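Local coordinates for hypothetical protein MM_2497 (Methanosarcina mazei, PDB 2I5E) that probably catalyses the transfer of GMP from GTP to (2S)-2-phospholactate, a step in the biosynthesis of coenzyme F420, at residues A[116-121]-A[127-132]; A[91-96]-A[139-144]. One frame throughout, in Å; residues are numbered along the deposited sequence.

Interaction 1. Residues A[116-121]-A[127-132]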
loop_
_atom_site.group_PDB
_atom_site.type_symbol
_atom_site.label_atom_id
_atom_site.label_comp_id
_atom_site.label_asym_id
_atom_site.label_seq_id
_atom_site.Cartn_x
_atom_site.Cartn_y
_atom_site.Cartn_z
ATOM N N VAL A 116 8.610 11.072 -15.780
ATOM C CA VAL A 116 7.987 11.334 -14.448
ATOM C C VAL A 116 7.948 10.117 -13.583
ATOM O O VAL A 116 7.918 8.986 -14.089
ATOM C CB VAL A 116 6.727 12.280 -14.469
ATOM C CG1 VAL A 116 6.355 12.821 -15.886
ATOM C CG2 VAL A 116 5.516 11.827 -13.556
ATOM N N CYS A 117 8.171 10.280 -12.277
ATOM C CA CYS A 117 7.887 9.126 -11.419
ATOM C C CYS A 117 6.782 9.495 -10.482
ATOM O O CYS A 117 6.755 10.586 -9.871
ATOM C CB CYS A 117 9.094 8.655 -10.668
ATOM S SG CYS A 117 8.840 7.199 -9.678
ATOM N N ILE A 118 5.826 8.574 -10.402
ATOM C CA ILE A 118 4.730 8.774 -9.537
ATOM C C ILE A 118 4.421 7.653 -8.532
ATOM O O ILE A 118 4.386 6.437 -8.897
ATOM C CB ILE A 118 3.585 9.291 -10.310
ATOM C CG1 ILE A 118 2.282 9.128 -9.544
ATOM C CG2 ILE A 118 3.558 8.729 -11.715
ATOM C CD1 ILE A 118 1.227 9.769 -10.243
ATOM N N VAL A 119 4.298 8.088 -7.278
ATOM C CA VAL A 119 3.895 7.314 -6.111
ATOM C C VAL A 119 2.409 7.509 -5.701
ATOM O O VAL A 119 2.003 8.631 -5.285
ATOM C CB VAL A 119 4.765 7.738 -4.890
ATOM C CG1 VAL A 119 4.652 6.726 -3.747
ATOM C CG2 VAL A 119 6.209 7.878 -5.381
ATOM N N PRO A 120 1.598 6.427 -5.823
ATOM C CA PRO A 120 0.181 6.498 -5.491
ATOM C C PRO A 120 0.050 6.612 -4.010
ATOM O O PRO A 120 0.927 6.103 -3.273
ATOM C CB PRO A 120 -0.395 5.171 -5.952
ATOM C CG PRO A 120 0.806 4.203 -6.107
ATOM C CD PRO A 120 2.035 5.068 -6.254
ATOM N N GLY A 121 -1.002 7.296 -3.548
ATOM C CA GLY A 121 -1.383 7.117 -2.191
ATOM C C GLY A 121 -2.716 6.398 -2.179
ATOM O O GLY A 121 -3.201 5.918 -3.231
ATOM N N ASN A 127 1.211 10.741 -3.786
ATOM C CA ASN A 127 1.982 10.995 -2.565
ATOM C C ASN A 127 3.338 11.651 -2.855
ATOM O O ASN A 127 3.851 12.380 -2.021
ATOM C CB ASN A 127 2.182 9.671 -1.757
ATOM C CG ASN A 127 0.959 9.361 -0.856
ATOM O OD1 ASN A 127 0.056 10.191 -0.705
ATOM N ND2 ASN A 127 0.945 8.204 -0.268
ATOM N N ALA A 128 3.890 11.421 -4.063
ATOM C CA ALA A 128 5.186 11.955 -4.431
ATOM C C ALA A 128 5.143 11.989 -5.955
ATOM O O ALA A 128 4.554 11.132 -6.588
ATOM C CB ALA A 128 6.342 10.959 -3.915
ATOM N N LEU A 129 5.731 13.046 -6.519
ATOM C CA LEU A 129 5.764 13.244 -7.941
ATOM C C LEU A 129 7.167 13.792 -8.275
ATOM O O LEU A 129 7.564 14.837 -7.730
ATOM C CB LEU A 129 4.691 14.263 -8.316
ATOM C CG LEU A 129 4.163 14.385 -9.754
ATOM C CD1 LEU A 129 3.863 12.985 -10.415
ATOM C CD2 LEU A 129 2.928 15.258 -9.656
ATOM N N PHE A 130 7.896 13.068 -9.123
ATOM C CA PHE A 130 9.169 13.478 -9.690
ATOM C C PHE A 130 8.989 13.778 -11.191
ATOM O O PHE A 130 8.649 12.907 -11.979
ATOM C CB PHE A 130 10.333 12.464 -9.399
ATOM C CG PHE A 130 11.708 12.963 -9.853
ATOM C CD1 PHE A 130 12.335 14.049 -9.232
ATOM C CD2 PHE A 130 12.330 12.400 -10.989
ATOM C CE1 PHE A 130 13.575 14.554 -9.692
ATOM C CE2 PHE A 130 13.562 12.862 -11.465
ATOM C CZ PHE A 130 14.186 13.923 -10.816
ATOM N N ILE A 131 9.193 15.050 -11.530
ATOM C CA ILE A 131 9.014 15.584 -12.822
ATOM C C ILE A 131 10.374 16.096 -13.362
ATOM O O ILE A 131 10.857 17.087 -12.878
ATOM C CB ILE A 131 8.011 16.768 -12.705
ATOM C CG1 ILE A 131 6.668 16.281 -12.023
ATOM C CG2 ILE A 131 7.844 17.468 -14.054
ATOM C CD1 ILE A 131 6.138 17.290 -10.938
ATOM N N LYS A 132 10.965 15.425 -14.353
ATOM C CA LYS A 132 12.253 15.835 -14.949
ATOM C C LYS A 132 12.091 17.100 -15.776
ATOM O O LYS A 132 12.985 17.901 -15.814
ATOM C CB LYS A 132 12.772 14.748 -15.880
ATOM C CG LYS A 132 13.371 13.587 -15.168
ATOM C CD LYS A 132 13.989 12.563 -16.096
ATOM C CE LYS A 132 14.226 11.302 -15.274
ATOM N NZ LYS A 132 14.639 10.310 -16.272
#
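Cys117 and Phe130 face each other as a hydrogen-bonded antiparallel pair: Cys117 N donates to Phe130 O at 2.7 Å, and Phe130 N returns a nearly straight bond (176°) to Cys117 O. Val119 N reaches Ala128 O at 3.1 Å, and Asn127 N bonds to Val119 O at 2.7 Å. Asn127 and Ala128 thus both stand against Val119, a classic beta bulge in the hairpin of strands 116-120 and 126-131, which belongs to the mixed sheet of this GT-A-like nucleotidyltransferase. From the bulge the Asn127 side chain turns toward the loop end of 116-121. Its CB lies 3.7 Å from Val119 O; CG and OD1 pass alongside the backbone of Gly121, and ND2 ends 3.2 Å from Gly121 CA. The same ND2 is hydrogen-bonded to Ala168 O and Asp171 OD1, and an alanine here would probably leave both acceptors without this donor and open a gap beside Gly121. On one face of the hairpin, Leu129 CG stands anti to the backbone N (chi1 -161°), and CD1 touches both Val116 CG2 and Ile118 CB, 3.7 Å from each. The opposite face carries Val119 CG2 pressed on Ala128 CB at 3.4 Å, tighter than usual for two carbons, with Ile109 of helix 103-109 packed against Val119, Cys117 and Phe130.

Interaction 2. Residues A[91-96]-A[139-144]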
loop_
_atom_site.group_PDB
_atom_site.type_symbol
_atom_site.label_atom_id
_atom_site.label_comp_id
_atom_site.label_asym_id
_atom_site.label_seq_id
_atom_site.Cartn_x
_atom_site.Cartn_y
_atom_site.Cartn_z
ATOM N N VAL A 91 11.939 18.583 -10.400
ATOM C CA VAL A 91 11.190 18.896 -9.132
ATOM C C VAL A 91 10.597 17.589 -8.566
ATOM O O VAL A 91 9.862 16.906 -9.253
ATOM C CB VAL A 91 10.038 19.980 -9.389
ATOM C CG1 VAL A 91 9.083 20.233 -8.104
ATOM C CG2 VAL A 91 10.626 21.320 -9.867
ATOM N N LEU A 92 10.928 17.246 -7.319
ATOM C CA LEU A 92 10.224 16.241 -6.517
ATOM C C LEU A 92 9.277 17.033 -5.625
ATOM O O LEU A 92 9.706 17.906 -4.860
ATOM C CB LEU A 92 11.228 15.502 -5.642
ATOM C CG LEU A 92 10.753 14.405 -4.700
ATOM C CD1 LEU A 92 10.101 13.270 -5.551
ATOM C CD2 LEU A 92 11.978 13.900 -3.866
ATOM N N ILE A 93 7.982 16.807 -5.810
ATOM C CA ILE A 93 6.912 17.244 -4.945
ATOM C C ILE A 93 6.541 16.122 -3.989
ATOM O O ILE A 93 6.189 15.045 -4.425
ATOM C CB ILE A 93 5.658 17.631 -5.763
ATOM C CG1 ILE A 93 6.043 18.649 -6.867
ATOM C CG2 ILE A 93 4.505 18.041 -4.823
ATOM C CD1 ILE A 93 4.809 18.937 -7.879
ATOM N N VAL A 94 6.770 16.324 -2.680
ATOM C CA VAL A 94 6.476 15.253 -1.749
ATOM C C VAL A 94 5.492 15.737 -0.672
ATOM O O VAL A 94 5.725 16.724 -0.057
ATOM C CB VAL A 94 7.761 14.763 -0.991
ATOM C CG1 VAL A 94 7.579 13.410 -0.389
ATOM C CG2 VAL A 94 8.973 14.782 -1.791
HETATM N N MSE A 95 4.430 14.986 -0.393
HETATM C CA MSE A 95 3.530 15.330 0.686
HETATM C C MSE A 95 4.174 15.255 2.042
HETATM O O MSE A 95 5.028 14.452 2.241
HETATM C CB MSE A 95 2.345 14.408 0.604
HETATM C CG MSE A 95 1.670 14.557 -0.865
HETATM SE SE MSE A 95 2.037 16.295 -1.863
HETATM C CE MSE A 95 0.594 16.540 -1.016
ATOM N N ALA A 96 3.628 15.992 3.024
ATOM C CA ALA A 96 4.246 16.092 4.372
ATOM C C ALA A 96 3.747 14.956 5.319
ATOM O O ALA A 96 4.041 15.009 6.487
ATOM C CB ALA A 96 3.879 17.417 4.940
ATOM N N VAL A 139 0.397 20.024 -12.547
ATOM C CA VAL A 139 -0.147 19.161 -11.521
ATOM C C VAL A 139 -1.627 19.453 -11.254
ATOM O O VAL A 139 -2.067 20.620 -11.385
ATOM C CB VAL A 139 0.549 19.325 -10.085
ATOM C CG1 VAL A 139 2.081 19.015 -10.116
ATOM C CG2 VAL A 139 0.276 20.698 -9.523
ATOM N N LYS A 140 -2.334 18.444 -10.718
ATOM C CA LYS A 140 -3.704 18.561 -10.287
ATOM C C LYS A 140 -3.950 17.560 -9.176
ATOM O O LYS A 140 -4.466 16.447 -9.434
ATOM C CB LYS A 140 -4.663 18.288 -11.440
ATOM C CG LYS A 140 -6.123 18.769 -11.106
ATOM C CD LYS A 140 -6.993 18.502 -12.335
ATOM C CE LYS A 140 -8.458 18.922 -12.126
ATOM N NZ LYS A 140 -9.203 17.920 -11.202
ATOM N N TYR A 141 -3.569 17.952 -7.949
ATOM C CA TYR A 141 -3.785 17.141 -6.747
ATOM C C TYR A 141 -5.244 17.320 -6.383
ATOM O O TYR A 141 -5.886 18.232 -6.886
ATOM C CB TYR A 141 -2.903 17.628 -5.555
ATOM C CG TYR A 141 -1.477 17.254 -5.745
ATOM C CD1 TYR A 141 -0.633 18.040 -6.542
ATOM C CD2 TYR A 141 -0.988 16.091 -5.202
ATOM C CE1 TYR A 141 0.648 17.658 -6.818
ATOM C CE2 TYR A 141 0.325 15.715 -5.399
ATOM C CZ TYR A 141 1.136 16.500 -6.218
ATOM O OH TYR A 141 2.419 16.127 -6.480
ATOM N N TYR A 142 -5.720 16.456 -5.493
ATOM C CA TYR A 142 -7.173 16.286 -5.110
ATOM C C TYR A 142 -7.906 15.408 -6.083
ATOM O O TYR A 142 -7.521 15.323 -7.276
ATOM C CB TYR A 142 -7.987 17.595 -4.911
ATOM C CG TYR A 142 -7.385 18.542 -3.946
ATOM C CD1 TYR A 142 -7.099 18.151 -2.640
ATOM C CD2 TYR A 142 -7.058 19.851 -4.348
ATOM C CE1 TYR A 142 -6.484 19.027 -1.734
ATOM C CE2 TYR A 142 -6.456 20.743 -3.450
ATOM C CZ TYR A 142 -6.154 20.315 -2.164
ATOM O OH TYR A 142 -5.577 21.217 -1.312
ATOM N N GLY A 143 -8.996 14.799 -5.600
ATOM C CA GLY A 143 -9.787 13.929 -6.456
ATOM C C GLY A 143 -8.947 12.804 -6.897
ATOM O O GLY A 143 -8.101 12.254 -6.176
ATOM N N SER A 144 -9.190 12.415 -8.113
ATOM C CA SER A 144 -8.511 11.317 -8.643
ATOM C C SER A 144 -7.124 11.641 -9.231
ATOM O O SER A 144 -6.881 11.392 -10.364
ATOM C CB SER A 144 -9.386 10.711 -9.680
ATOM O OG SER A 144 -8.805 9.494 -10.027
#
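Strand 91-94, a central strand of the mixed sheet, meets the loop that leads from strand 126-131 to helix 145-154, and side chains alone make the junction. Ile93 carries most of it from the strand side. Its CG1 branch lies anti to the carbonyl carbon (chi1 -53°) and extends to CD1, which meets Val139 CG1 tip to tip at 3.5 Å. The other branch, CG2, is directed at the hydroxyl end of Tyr141, 3.3 Å from OH and 4.0 Å from CZ, the two side chains meeting at a slant. Ile93 CB adds a contact of 3.6 Å to the same OH. That hydroxyl is therefore lodged against aliphatic carbon, and it has no polar partner in the model although the contact buries it. Farther along, selenomethionine Met95 folds back through bends at chi2 and chi3 and slides past Tyr141 in the opposite direction. Its SE comes to 4.0 Å from Tyr141 CE2 and 4.7 Å from the ring centroid, 39° off the ring normal, an oblique Met-aromatic contact.

The loop is tied to helix 76-86 by Asn77 OD1, which accepts from Tyr141 N, and by Asn81 ND2, which donates to Val139 O. Leu76 and Leu80 of that helix pack on Tyr141, and His149 of helix 145-154 meets its ring edge-to-face. Within the sheet Ile93 is flanked by Val7 of strand 5-9 and Ile131 of strand 126-131, whose side chains it touches.

Overall arrangement
Interactions 1 and 2 lie with their centres about 8 Å apart and share one sheet, in which strand 126-131 runs between 116-120 and 91-94. Probable backbone hydrogen bonds join them, Ile93 N to Leu129 O at 2.8 Å and Ile131 N to Val91 O at 3.0 Å. Side chains meet as well: Leu129 CD2 packs 3.3 Å from Tyr141 OH, so Leu129 links the hairpin to the loop 139-144. Along the chain, interaction 1 is nested within the loop that interaction 2 closes. A bound Tris molecule, probably from the crystallisation liquor, lies near Gly121, and both contacts reach the second subunit of the homodimer.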